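L-lysine 6-monooxygenase involved in desferrioxamine biosynthesis (Erwinia amylovora CFBP1430, PDB 5O8P) probably hydroxylates the terminal amine of cadaverine, using FAD and NADPH, as a step in the biosynthesis of the siderophore desferrioxamine. Local coordinates at residues Glu124-Asp129 and Tyr135-Thr140; Arg193-Leu198 and Tyr209-Asp214; Gln202-Ile207 and Leu222-Arg227; Leu406-Thr411 and Tyr416-Gln421. One frame throughout, in Å; residues are numbered along the deposited sequence.

Contact 1: Glu124-Asp129 and Tyr135-Thr140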
loop_
_atom_site.group_PDB
_atom_site.type_symbol
_atom_site.label_atom_id
_atom_site.label_comp_id
_atom_site.label_asym_id
_atom_site.label_seq_id
_atom_site.Cartn_x
_atom_site.Cartn_y
_atom_site.Cartn_z
ATOM N N GLU B 124 37.569 -32.948 0.477
ATOM C CA GLU B 124 38.960 -32.483 0.613
ATOM C C GLU B 124 39.719 -32.431 -0.703
ATOM O O GLU B 124 40.582 -31.571 -0.879
ATOM C CB GLU B 124 39.742 -33.325 1.642
ATOM C CG GLU B 124 39.046 -33.391 2.997
ATOM C CD GLU B 124 39.867 -32.968 4.204
ATOM O OE1 GLU B 124 41.112 -33.112 4.160
ATOM O OE2 GLU B 124 39.243 -32.535 5.205
ATOM N N TYR B 125 39.421 -33.349 -1.616
ATOM C CA TYR B 125 40.087 -33.403 -2.915
ATOM C C TYR B 125 39.160 -34.040 -3.952
ATOM O O TYR B 125 38.364 -34.927 -3.630
ATOM C CB TYR B 125 41.390 -34.196 -2.785
ATOM C CG TYR B 125 42.340 -34.108 -3.971
ATOM C CD1 TYR B 125 43.022 -32.914 -4.269
ATOM C CD2 TYR B 125 42.594 -35.240 -4.778
ATOM C CE1 TYR B 125 43.914 -32.845 -5.338
ATOM C CE2 TYR B 125 43.476 -35.182 -5.853
ATOM C CZ TYR B 125 44.135 -33.988 -6.132
ATOM O OH TYR B 125 45.008 -33.938 -7.196
ATOM N N VAL B 126 39.253 -33.563 -5.187
ATOM C CA VAL B 126 38.528 -34.138 -6.314
ATOM C C VAL B 126 39.518 -34.349 -7.445
ATOM O O VAL B 126 40.411 -33.537 -7.641
ATOM C CB VAL B 126 37.386 -33.215 -6.802
ATOM C CG1 VAL B 126 36.629 -33.862 -7.945
ATOM C CG2 VAL B 126 36.428 -32.885 -5.667
ATOM N N SER B 127 39.352 -35.436 -8.186
ATOM C CA SER B 127 40.238 -35.758 -9.299
ATOM C C SER B 127 39.483 -36.541 -10.364
ATOM O O SER B 127 38.434 -37.130 -10.074
ATOM C CB SER B 127 41.441 -36.559 -8.794
ATOM O OG SER B 127 41.013 -37.657 -8.003
ATOM N N TYR B 128 40.010 -36.515 -11.591
ATOM C CA TYR B 128 39.430 -37.254 -12.712
ATOM C C TYR B 128 40.204 -38.528 -12.943
ATOM O O TYR B 128 41.396 -38.493 -13.238
ATOM C CB TYR B 128 39.428 -36.428 -14.004
ATOM C CG TYR B 128 38.679 -37.100 -15.149
ATOM C CD1 TYR B 128 37.295 -37.283 -15.085
ATOM C CD2 TYR B 128 39.351 -37.582 -16.275
ATOM C CE1 TYR B 128 36.592 -37.899 -16.101
ATOM C CE2 TYR B 128 38.655 -38.206 -17.308
ATOM C CZ TYR B 128 37.272 -38.361 -17.215
ATOM O OH TYR B 128 36.577 -38.973 -18.235
ATOM N N ASP B 129 39.507 -39.650 -12.824
ATOM C CA ASP B 129 40.085 -40.968 -13.056
ATOM C C ASP B 129 40.049 -41.298 -14.546
ATOM O O ASP B 129 38.980 -41.569 -15.086
ATOM C CB ASP B 129 39.289 -41.995 -12.254
ATOM C CG ASP B 129 40.013 -43.303 -12.103
ATOM O OD1 ASP B 129 40.422 -43.901 -13.148
ATOM O OD2 ASP B 129 40.143 -43.713 -10.919
ATOM N N TYR B 135 34.663 -38.933 -12.091
ATOM C CA TYR B 135 35.244 -38.089 -11.038
ATOM C C TYR B 135 35.286 -38.825 -9.693
ATOM O O TYR B 135 34.361 -39.566 -9.328
ATOM C CB TYR B 135 34.497 -36.749 -10.928
ATOM C CG TYR B 135 34.786 -35.831 -12.105
ATOM C CD1 TYR B 135 35.934 -35.036 -12.131
ATOM C CD2 TYR B 135 33.935 -35.788 -13.205
ATOM C CE1 TYR B 135 36.224 -34.213 -13.215
ATOM C CE2 TYR B 135 34.213 -34.977 -14.297
ATOM C CZ TYR B 135 35.357 -34.184 -14.303
ATOM O OH TYR B 135 35.615 -33.381 -15.395
ATOM N N ARG B 136 36.381 -38.614 -8.970
ATOM C CA ARG B 136 36.635 -39.266 -7.687
ATOM C C ARG B 136 36.695 -38.178 -6.639
ATOM O O ARG B 136 37.569 -37.328 -6.710
ATOM C CB ARG B 136 37.973 -40.014 -7.774
ATOM C CG ARG B 136 38.468 -40.654 -6.500
ATOM C CD ARG B 136 39.789 -41.396 -6.728
ATOM N NE ARG B 136 39.659 -42.415 -7.779
ATOM C CZ ARG B 136 39.073 -43.604 -7.622
ATOM N NH1 ARG B 136 38.545 -43.982 -6.444
ATOM N NH2 ARG B 136 39.009 -44.435 -8.668
ATOM N N VAL B 137 35.774 -38.211 -5.683
ATOM C CA VAL B 137 35.618 -37.155 -4.662
ATOM C C VAL B 137 36.023 -37.707 -3.299
ATOM O O VAL B 137 35.333 -38.572 -2.772
ATOM C CB VAL B 137 34.139 -36.697 -4.584
ATOM C CG1 VAL B 137 33.907 -35.708 -3.449
ATOM C CG2 VAL B 137 33.700 -36.116 -5.913
ATOM N N ARG B 138 37.119 -37.206 -2.731
ATOM C CA ARG B 138 37.611 -37.690 -1.433
ATOM C C ARG B 138 37.058 -36.822 -0.300
ATOM O O ARG B 138 37.353 -35.625 -0.215
ATOM C CB ARG B 138 39.142 -37.730 -1.403
ATOM C CG ARG B 138 39.720 -38.783 -0.449
ATOM C CD ARG B 138 41.248 -38.845 -0.487
ATOM N NE ARG B 138 41.834 -37.552 -0.079
ATOM C CZ ARG B 138 42.814 -36.873 -0.704
ATOM N NH1 ARG B 138 43.412 -37.346 -1.803
ATOM N NH2 ARG B 138 43.208 -35.700 -0.206
ATOM N N SER B 139 36.248 -37.440 0.561
ATOM C CA SER B 139 35.649 -36.774 1.713
ATOM C C SER B 139 36.307 -37.176 3.027
ATOM O O SER B 139 37.070 -38.146 3.092
ATOM C CB SER B 139 34.162 -37.105 1.794
ATOM O OG SER B 139 33.925 -38.303 2.511
ATOM N N THR B 140 35.982 -36.419 4.069
ATOM C CA THR B 140 36.415 -36.702 5.437
ATOM C C THR B 140 35.210 -36.476 6.335
ATOM O O THR B 140 34.626 -35.397 6.300
ATOM C CB THR B 140 37.564 -35.759 5.866
ATOM O OG1 THR B 140 38.776 -36.113 5.176
ATOM C CG2 THR B 140 37.832 -35.823 7.355
#

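Contact 2: Arg193-Leu198 and Tyr209-Asp214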
loop_
_atom_site.group_PDB
_atom_site.type_symbol
_atom_site.label_atom_id
_atom_site.label_comp_id
_atom_site.label_asym_id
_atom_site.label_seq_id
_atom_site.Cartn_x
_atom_site.Cartn_y
_atom_site.Cartn_z
ATOM N N ARG B 193 30.270 2.833 22.927
ATOM C CA ARG B 193 29.872 4.238 22.823
ATOM C C ARG B 193 29.468 4.621 21.407
ATOM O O ARG B 193 28.640 5.505 21.234
ATOM C CB ARG B 193 30.996 5.177 23.276
ATOM C CG ARG B 193 31.066 5.416 24.773
ATOM C CD ARG B 193 32.098 6.496 25.092
ATOM N NE ARG B 193 32.550 6.450 26.485
ATOM C CZ ARG B 193 33.378 5.536 27.005
ATOM N NH1 ARG B 193 33.876 4.539 26.265
ATOM N NH2 ARG B 193 33.707 5.614 28.292
ATOM N N SER B 194 30.090 3.988 20.409
ATOM C CA SER B 194 29.826 4.273 18.997
ATOM C C SER B 194 29.904 2.998 18.165
ATOM O O SER B 194 30.746 2.139 18.424
ATOM C CB SER B 194 30.818 5.310 18.459
ATOM O OG SER B 194 32.156 4.902 18.682
ATOM N N ILE B 195 29.010 2.880 17.184
ATOM C CA ILE B 195 28.988 1.755 16.247
ATOM C C ILE B 195 28.953 2.337 14.847
ATOM O O ILE B 195 28.280 3.339 14.621
ATOM C CB ILE B 195 27.732 0.872 16.434
ATOM C CG1 ILE B 195 27.628 0.373 17.882
ATOM C CG2 ILE B 195 27.725 -0.291 15.438
ATOM C CD1 ILE B 195 26.301 -0.282 18.206
ATOM N N THR B 196 29.658 1.710 13.913
ATOM C CA THR B 196 29.654 2.149 12.521
ATOM C C THR B 196 29.408 0.975 11.591
ATOM O O THR B 196 30.206 0.056 11.514
ATOM C CB THR B 196 30.980 2.832 12.146
ATOM O OG1 THR B 196 31.147 4.010 12.945
ATOM C CG2 THR B 196 31.011 3.214 10.654
ATOM N N VAL B 197 28.296 1.016 10.873
ATOM C CA VAL B 197 28.042 0.045 9.827
ATOM C C VAL B 197 28.711 0.521 8.538
ATOM O O VAL B 197 28.452 1.615 8.064
ATOM C CB VAL B 197 26.539 -0.172 9.610
ATOM C CG1 VAL B 197 26.309 -1.203 8.522
ATOM C CG2 VAL B 197 25.884 -0.614 10.912
ATOM N N LEU B 198 29.564 -0.321 7.981
ATOM C CA LEU B 198 30.315 -0.006 6.788
ATOM C C LEU B 198 29.824 -0.941 5.669
ATOM O O LEU B 198 29.884 -2.152 5.811
ATOM C CB LEU B 198 31.793 -0.177 7.102
ATOM C CG LEU B 198 32.751 0.659 6.262
ATOM C CD1 LEU B 198 33.973 1.025 7.080
ATOM C CD2 LEU B 198 33.148 -0.084 4.991
ATOM N N TYR B 209 19.037 -0.566 10.811
ATOM C CA TYR B 209 17.696 -0.463 11.359
ATOM C C TYR B 209 17.577 -1.129 12.734
ATOM O O TYR B 209 16.931 -0.595 13.636
ATOM C CB TYR B 209 16.675 -1.062 10.379
ATOM C CG TYR B 209 15.254 -0.801 10.793
ATOM C CD1 TYR B 209 14.636 0.411 10.506
ATOM C CD2 TYR B 209 14.540 -1.750 11.503
ATOM C CE1 TYR B 209 13.337 0.659 10.902
ATOM C CE2 TYR B 209 13.240 -1.510 11.898
ATOM C CZ TYR B 209 12.652 -0.301 11.597
ATOM O OH TYR B 209 11.368 -0.074 11.981
ATOM N N ASP B 210 18.193 -2.300 12.879
ATOM C CA ASP B 210 18.134 -3.067 14.129
ATOM C C ASP B 210 18.742 -2.264 15.273
ATOM O O ASP B 210 18.144 -2.162 16.339
ATOM C CB ASP B 210 18.878 -4.402 13.970
ATOM C CG ASP B 210 18.479 -5.435 15.007
ATOM O OD1 ASP B 210 17.287 -5.795 15.047
ATOM O OD2 ASP B 210 19.373 -5.926 15.735
ATOM N N LEU B 211 19.919 -1.687 15.022
ATOM C CA LEU B 211 20.631 -0.880 16.010
ATOM C C LEU B 211 19.935 0.450 16.280
ATOM O O LEU B 211 19.883 0.887 17.428
ATOM C CB LEU B 211 22.093 -0.638 15.581
ATOM C CG LEU B 211 22.972 -1.896 15.506
ATOM C CD1 LEU B 211 24.310 -1.592 14.844
ATOM C CD2 LEU B 211 23.180 -2.485 16.882
ATOM N N LEU B 212 19.407 1.085 15.230
ATOM C CA LEU B 212 18.680 2.361 15.355
ATOM C C LEU B 212 17.466 2.237 16.275
ATOM O O LEU B 212 17.146 3.166 17.010
ATOM C CB LEU B 212 18.239 2.880 13.982
ATOM C CG LEU B 212 17.527 4.242 13.930
ATOM C CD1 LEU B 212 18.371 5.339 14.563
ATOM C CD2 LEU B 212 17.189 4.610 12.493
ATOM N N THR B 213 16.810 1.085 16.229
ATOM C CA THR B 213 15.703 0.767 17.123
ATOM C C THR B 213 16.050 0.981 18.595
ATOM O O THR B 213 15.234 1.498 19.338
ATOM C CB THR B 213 15.239 -0.685 16.881
ATOM O OG1 THR B 213 14.713 -0.792 15.546
ATOM C CG2 THR B 213 14.185 -1.124 17.884
ATOM N N ASP B 214 17.261 0.618 19.006
ATOM C CA ASP B 214 17.677 0.735 20.406
ATOM C C ASP B 214 18.658 1.887 20.675
ATOM O O ASP B 214 19.349 1.884 21.701
ATOM C CB ASP B 214 18.292 -0.593 20.872
ATOM C CG ASP B 214 17.368 -1.781 20.667
ATOM O OD1 ASP B 214 16.127 -1.633 20.768
ATOM O OD2 ASP B 214 17.899 -2.881 20.419
#

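Contact 3: Gln202-Ile207 and Leu222-Arg227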
loop_
_atom_site.group_PDB
_atom_site.type_symbol
_atom_site.label_atom_id
_atom_site.label_comp_id
_atom_site.label_asym_id
_atom_site.label_seq_id
_atom_site.Cartn_x
_atom_site.Cartn_y
_atom_site.Cartn_z
ATOM N N GLN B 202 21.652 -4.846 1.611
ATOM C CA GLN B 202 20.491 -5.209 2.413
ATOM C C GLN B 202 20.902 -5.560 3.831
ATOM O O GLN B 202 20.193 -5.211 4.777
ATOM C CB GLN B 202 19.741 -6.388 1.778
ATOM C CG GLN B 202 18.496 -6.883 2.509
ATOM C CD GLN B 202 17.369 -5.872 2.546
ATOM O OE1 GLN B 202 17.322 -4.947 1.746
ATOM N NE2 GLN B 202 16.448 -6.047 3.477
ATOM N N SER B 203 22.038 -6.249 3.993
ATOM C CA SER B 203 22.506 -6.655 5.336
ATOM C C SER B 203 22.850 -5.440 6.186
ATOM O O SER B 203 22.395 -5.343 7.325
ATOM C CB SER B 203 23.700 -7.602 5.243
ATOM O OG SER B 203 23.252 -8.886 4.853
ATOM N N ALA B 204 23.630 -4.529 5.610
ATOM C CA ALA B 204 23.970 -3.263 6.245
ATOM C C ALA B 204 22.722 -2.541 6.735
ATOM O O ALA B 204 22.643 -2.122 7.890
ATOM C CB ALA B 204 24.732 -2.361 5.269
ATOM N N ALA B 205 21.741 -2.417 5.851
ATOM C CA ALA B 205 20.524 -1.689 6.176
ATOM C C ALA B 205 19.739 -2.366 7.287
ATOM O O ALA B 205 19.261 -1.691 8.195
ATOM C CB ALA B 205 19.659 -1.511 4.944
ATOM N N GLU B 206 19.604 -3.688 7.217
ATOM C CA GLU B 206 18.877 -4.438 8.250
ATOM C C GLU B 206 19.514 -4.277 9.613
ATOM O O GLU B 206 18.804 -4.112 10.603
ATOM C CB GLU B 206 18.821 -5.915 7.908
ATOM C CG GLU B 206 17.816 -6.216 6.828
ATOM C CD GLU B 206 17.864 -7.642 6.326
ATOM O OE1 GLU B 206 18.758 -8.413 6.741
ATOM O OE2 GLU B 206 16.986 -7.996 5.499
ATOM N N ILE B 207 20.845 -4.324 9.637
ATOM C CA ILE B 207 21.619 -4.104 10.845
ATOM C C ILE B 207 21.437 -2.679 11.324
ATOM O O ILE B 207 21.142 -2.478 12.491
ATOM C CB ILE B 207 23.124 -4.417 10.630
ATOM C CG1 ILE B 207 23.315 -5.921 10.549
ATOM C CG2 ILE B 207 23.998 -3.834 11.738
ATOM C CD1 ILE B 207 24.695 -6.358 10.112
ATOM N N LEU B 222 25.488 6.004 16.180
ATOM C CA LEU B 222 25.223 5.011 15.156
ATOM C C LEU B 222 25.505 5.591 13.778
ATOM O O LEU B 222 24.741 6.406 13.257
ATOM C CB LEU B 222 23.789 4.519 15.274
ATOM C CG LEU B 222 23.401 3.391 14.327
ATOM C CD1 LEU B 222 24.325 2.195 14.519
ATOM C CD2 LEU B 222 21.946 2.992 14.540
ATOM N N ASN B 223 26.614 5.153 13.190
ATOM C CA ASN B 223 27.074 5.676 11.913
ATOM C C ASN B 223 26.873 4.669 10.797
ATOM O O ASN B 223 26.729 3.474 11.049
ATOM C CB ASN B 223 28.535 6.074 12.033
ATOM C CG ASN B 223 28.761 7.078 13.148
ATOM O OD1 ASN B 223 27.948 7.974 13.355
ATOM N ND2 ASN B 223 29.844 6.921 13.875
ATOM N N TRP B 224 26.810 5.174 9.569
ATOM C CA TRP B 224 26.689 4.349 8.375
ATOM C C TRP B 224 27.512 4.994 7.284
ATOM O O TRP B 224 27.230 6.112 6.875
ATOM C CB TRP B 224 25.235 4.263 7.934
ATOM C CG TRP B 224 24.907 3.186 6.929
ATOM C CD1 TRP B 224 25.778 2.372 6.258
ATOM C CD2 TRP B 224 23.604 2.854 6.449
ATOM N NE1 TRP B 224 25.094 1.522 5.441
ATOM C CE2 TRP B 224 23.757 1.800 5.525
ATOM C CE3 TRP B 224 22.321 3.343 6.715
ATOM C CZ2 TRP B 224 22.674 1.217 4.857
ATOM C CZ3 TRP B 224 21.236 2.775 6.051
ATOM C CH2 TRP B 224 21.423 1.713 5.134
ATOM N N ILE B 225 28.539 4.298 6.820
ATOM C CA ILE B 225 29.408 4.811 5.768
ATOM C C ILE B 225 29.344 3.822 4.633
ATOM O O ILE B 225 29.378 2.638 4.876
ATOM C CB ILE B 225 30.849 4.954 6.272
ATOM C CG1 ILE B 225 30.882 5.968 7.422
ATOM C CG2 ILE B 225 31.791 5.342 5.124
ATOM C CD1 ILE B 225 32.231 6.104 8.099
ATOM N N THR B 226 29.240 4.311 3.400
ATOM C CA THR B 226 29.195 3.437 2.220
ATOM C C THR B 226 30.009 4.010 1.066
ATOM O O THR B 226 30.127 5.227 0.931
ATOM C CB THR B 226 27.745 3.151 1.752
ATOM O OG1 THR B 226 27.785 2.438 0.517
ATOM C CG2 THR B 226 26.942 4.450 1.555
ATOM N N ARG B 227 30.585 3.121 0.254
ATOM C CA ARG B 227 31.258 3.525 -0.986
ATOM C C ARG B 227 30.234 3.894 -2.066
ATOM O O ARG B 227 30.528 4.704 -2.951
ATOM C CB ARG B 227 32.191 2.423 -1.518
ATOM C CG ARG B 227 33.087 2.878 -2.669
ATOM C CD ARG B 227 33.196 1.837 -3.792
ATOM N NE ARG B 227 33.969 0.677 -3.358
ATOM C CZ ARG B 227 35.299 0.551 -3.452
ATOM N NH1 ARG B 227 36.056 1.518 -3.973
ATOM N NH2 ARG B 227 35.882 -0.561 -3.011
#

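Contact 4: Leu406-Thr411 and Tyr416-Gln421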
loop_
_atom_site.group_PDB
_atom_site.type_symbol
_atom_site.label_atom_id
_atom_site.label_comp_id
_atom_site.label_asym_id
_atom_site.label_seq_id
_atom_site.Cartn_x
_atom_site.Cartn_y
_atom_site.Cartn_z
ATOM N N LEU B 406 20.102 -28.060 -15.205
ATOM C CA LEU B 406 21.066 -29.020 -14.710
ATOM C C LEU B 406 20.488 -30.404 -14.853
ATOM O O LEU B 406 21.153 -31.289 -15.390
ATOM C CB LEU B 406 21.425 -28.756 -13.250
ATOM C CG LEU B 406 22.248 -27.514 -12.939
ATOM C CD1 LEU B 406 22.466 -27.449 -11.434
ATOM C CD2 LEU B 406 23.554 -27.508 -13.698
ATOM N N LEU B 407 19.249 -30.594 -14.403
ATOM C CA LEU B 407 18.613 -31.909 -14.528
ATOM C C LEU B 407 18.465 -32.344 -15.975
ATOM O O LEU B 407 18.578 -33.520 -16.269
ATOM C CB LEU B 407 17.277 -31.973 -13.773
ATOM C CG LEU B 407 17.478 -32.098 -12.257
ATOM C CD1 LEU B 407 16.177 -31.975 -11.494
ATOM C CD2 LEU B 407 18.161 -33.413 -11.901
ATOM N N ARG B 408 18.249 -31.404 -16.887
ATOM C CA ARG B 408 18.174 -31.723 -18.323
ATOM C C ARG B 408 19.516 -32.221 -18.878
ATOM O O ARG B 408 19.555 -33.129 -19.709
ATOM C CB ARG B 408 17.676 -30.512 -19.122
ATOM C CG ARG B 408 17.272 -30.821 -20.553
ATOM C CD ARG B 408 16.618 -29.597 -21.181
ATOM N NE ARG B 408 17.603 -28.520 -21.355
ATOM C CZ ARG B 408 17.343 -27.209 -21.407
ATOM N NH1 ARG B 408 16.102 -26.740 -21.259
ATOM N NH2 ARG B 408 18.356 -26.357 -21.568
ATOM N N GLU B 409 20.613 -31.636 -18.422
ATOM C CA GLU B 409 21.936 -32.078 -18.854
ATOM C C GLU B 409 22.318 -33.417 -18.226
ATOM O O GLU B 409 22.768 -34.331 -18.917
ATOM C CB GLU B 409 22.983 -31.033 -18.516
ATOM C CG GLU B 409 22.945 -29.794 -19.396
ATOM C CD GLU B 409 23.327 -30.050 -20.846
ATOM O OE1 GLU B 409 23.980 -31.087 -21.145
ATOM O OE2 GLU B 409 22.959 -29.204 -21.681
ATOM N N ILE B 410 22.124 -33.514 -16.912
ATOM C CA ILE B 410 22.411 -34.726 -16.154
ATOM C C ILE B 410 21.652 -35.918 -16.719
ATOM O O ILE B 410 22.263 -36.903 -17.106
ATOM C CB ILE B 410 22.082 -34.544 -14.661
ATOM C CG1 ILE B 410 23.099 -33.602 -14.007
ATOM C CG2 ILE B 410 22.060 -35.889 -13.935
ATOM C CD1 ILE B 410 22.616 -33.003 -12.702
ATOM N N THR B 411 20.327 -35.829 -16.767
ATOM C CA THR B 411 19.526 -36.851 -17.458
ATOM C C THR B 411 19.192 -36.195 -18.736
ATOM O O THR B 411 18.647 -35.114 -18.687
ATOM C CB THR B 411 18.213 -37.299 -16.787
ATOM O OG1 THR B 411 17.323 -37.826 -17.790
ATOM C CG2 THR B 411 17.507 -36.239 -16.025
ATOM N N TYR B 416 11.882 -31.356 -15.873
ATOM C CA TYR B 416 10.981 -30.276 -15.513
ATOM C C TYR B 416 11.056 -29.264 -16.636
ATOM O O TYR B 416 12.169 -28.899 -17.045
ATOM C CB TYR B 416 11.427 -29.648 -14.216
ATOM C CG TYR B 416 11.338 -30.577 -13.043
ATOM C CD1 TYR B 416 10.125 -30.841 -12.428
ATOM C CD2 TYR B 416 12.476 -31.190 -12.538
ATOM C CE1 TYR B 416 10.049 -31.684 -11.333
ATOM C CE2 TYR B 416 12.411 -32.027 -11.435
ATOM C CZ TYR B 416 11.190 -32.267 -10.832
ATOM O OH TYR B 416 11.103 -33.092 -9.734
ATOM N N PRO B 417 9.890 -28.800 -17.131
ATOM C CA PRO B 417 9.879 -27.941 -18.310
ATOM C C PRO B 417 10.580 -26.615 -18.040
ATOM O O PRO B 417 10.357 -25.990 -17.015
ATOM C CB PRO B 417 8.383 -27.748 -18.598
ATOM C CG PRO B 417 7.715 -27.926 -17.290
ATOM C CD PRO B 417 8.548 -28.913 -16.526
ATOM N N VAL B 418 11.435 -26.225 -18.972
ATOM C CA VAL B 418 12.299 -25.085 -18.832
ATOM C C VAL B 418 11.792 -24.025 -19.797
ATOM O O VAL B 418 11.880 -24.203 -21.026
ATOM C CB VAL B 418 13.753 -25.463 -19.188
ATOM C CG1 VAL B 418 14.683 -24.289 -18.924
ATOM C CG2 VAL B 418 14.198 -26.695 -18.413
ATOM N N GLU B 419 11.276 -22.924 -19.245
ATOM C CA GLU B 419 10.780 -21.830 -20.049
ATOM C C GLU B 419 11.919 -21.216 -20.868
ATOM O O GLU B 419 13.035 -21.069 -20.370
ATOM C CB GLU B 419 10.105 -20.784 -19.169
ATOM C CG GLU B 419 8.745 -21.227 -18.646
ATOM C CD GLU B 419 8.777 -21.904 -17.287
ATOM O OE1 GLU B 419 9.837 -22.453 -16.908
ATOM O OE2 GLU B 419 7.720 -21.894 -16.607
ATOM N N ARG B 420 11.658 -21.002 -22.150
ATOM C CA ARG B 420 12.561 -20.217 -23.004
ATOM C C ARG B 420 12.183 -18.746 -23.045
ATOM O O ARG B 420 12.983 -17.928 -23.454
ATOM C CB ARG B 420 12.539 -20.742 -24.429
ATOM C CG ARG B 420 12.926 -22.202 -24.592
ATOM C CD ARG B 420 13.360 -22.530 -26.025
ATOM N NE ARG B 420 13.306 -23.975 -26.314
ATOM C CZ ARG B 420 14.319 -24.853 -26.218
ATOM N NH1 ARG B 420 15.550 -24.495 -25.839
ATOM N NH2 ARG B 420 14.096 -26.129 -26.519
ATOM N N GLN B 421 10.946 -18.414 -22.674
ATOM C CA GLN B 421 10.386 -17.087 -22.950
ATOM C C GLN B 421 9.218 -16.750 -22.033
ATOM O O GLN B 421 8.106 -17.202 -22.278
ATOM C CB GLN B 421 9.967 -16.970 -24.436
ATOM C CG GLN B 421 9.414 -15.598 -24.827
ATOM C CD GLN B 421 9.924 -15.091 -26.157
ATOM O OE1 GLN B 421 11.027 -15.428 -26.586
ATOM N NE2 GLN B 421 9.131 -14.256 -26.799
#

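Contact 1: Glu124-Asp129 and Tyr135-Thr140
The ring of Y135 receives the edge of Y128 on one face: CD1 of Y128 stands over the ring centre, 3.7 Å from Y135 CZ, in an edge-to-face pair with planes at 58°. Y125 CB lies over one face of the R138 guanidinium, toward its rim and 3.5 Å from R138 NH2; the phenol plane is only 12° from that of the guanidinium, but the ring meets NH1 obliquely. D129 OD2 lies in the guanidinium plane of R136, at its edge, and takes NH2 at 2.6 Å in a nearly straight salt bridge, on the anti side of OD2 but 27° out of the carboxylate plane. The antiparallel hairpin is joined by R138 N to Y125 O (2.7 Å) and R136 N to S127 O (2.8 Å). E124 and Y125 both lie opposite R138, a classic beta bulge; E124 N bonds R138 O, Y125 N only weakly. D129 and, beyond the segments, E149 probably offset the charge of R136 and fix its guanidinium, tying the turn end of the hairpin to strand 147-152.

Contact 2: Arg193-Leu198 and Tyr209-Asp214
I195 and L211 reach toward each other tip to tip, the strand residue pointing out from the sheet and the helix residue pointing toward the strand. L211 presents both of its methyl groups. CD1 meets the branch methyl CG2 of I195 at 3.7 Å, while CD2 lies 4.0 Å from I195 CD1, so the forked end of the leucine is matched to the two methyl ends of the isoleucine. In I195, chi1 of -56° puts CG2 anti to the backbone N, and the extended chi2 carries CD1 outward, which brings both methyls to L211. V197, two residues further along the same strand face, adds a looser touch, its CG2 being 4.3 Å from L211 CD1. No hydrogen bond crosses between the segments; the three residues are buried and their contact is wholly apolar. Within the beta-alpha-beta unit, L211 also packs on L222 of the adjacent strand 221-225 and on Y182 and Q190 of helix 182-190, while L212 turns to helix 276-290. Helix 202-213 is thereby seated across strands 194-198 and 221-225.

Contact 3: Gln202-Ile207 and Leu222-Arg227
A204 and W224 mark the nearest approach of the two backbones, their CA atoms 8.4 Å apart, as helix 202-213 passes over strand 221-225. Such a gap is too wide for main-chain bonding, and a single large side chain bridges it. W224, with CG anti to the backbone N (chi1 -166°), extends its indole from the strand to the helix and meets two successive alanines. A204 CB comes to 3.9 Å from the pyrrole nitrogen NE1, and A205 CB sits 3.7 Å from CH2 at the far end of the six-membered ring. The backbone of A205 takes part as well, its CA lying 3.7 Å from the same CH2. The small alanine side chains let the indole come close to the helix backbone. The polar NE1 is buried but satisfied by a hydrogen bond to G199 O, in the loop preceding the helix. G199, G201 and A204 fit a Rossmann-type GxGxxA pattern; S200, S203 and R227 bind NADP(+), which is absent from this chain, and the pattern is consistent with that role. Y208 stacks on the indole, the ring of F231 also meets it, and I282 of helix 276-290 touches it, while A204 packs on V197 of strand 194-198, so W224 lies between its own strand and two helices.

Contact 4: Leu406-Thr411 and Tyr416-Gln421
Apolar contact comes first from L407 and Y416, which meet as a methyl against a ring edge: L407 CD1 lies near the plane of the phenol, 3.8 Å from Y416 CE2 and 3.9 Å from Y416 CD2. With chi1 at -65°, the Y416 ring swings beside its own backbone N, bringing its end nearer to the helix than the start of the side chain suggests. A second contact sets a charged group on an aliphatic one. R408, bent at chi3 (68°), places NH1 3.4 Å from CB of V418, the guanidinium lying obliquely to it. No hydrogen bond joins the two segments. The polar ends are served by other residues: R408 NH1 forms a salt bridge with E414, whose other carboxylate oxygen accepts from V418 N, and Y416 OH bonds to L26 O in helix 18-27. E419 forms a salt bridge with K82 of the second subunit. This is an irregular segment that folds back along the helix it follows, joining helix 399-410 to helix 18-27 through L407 and Y416.

Overall arrangement
Contacts 2 and 3 form one unit: their centres are 8 Å apart, both use helix 202-213, and their strands 194-198 and 221-225 are neighbours in a five-stranded parallel sheet. Their segments alternate along the chain, as expected of a beta-alpha-beta crossover, and several of the annotated NADP(+) residues lie in or beside them. Contact 1 precedes them in sequence, on a hairpin of the mixed sheet that also includes strands 8-14 and 35-38; its centre is 45 Å from that of contact 2. Contact 4 comes last, its centre 27 Å from that of contact 1, and borders a second subunit. The hairpin and the NADP(+)-binding unit thus lie on opposite sides of the chain's centre, with S203 of contact 3 touching FAD.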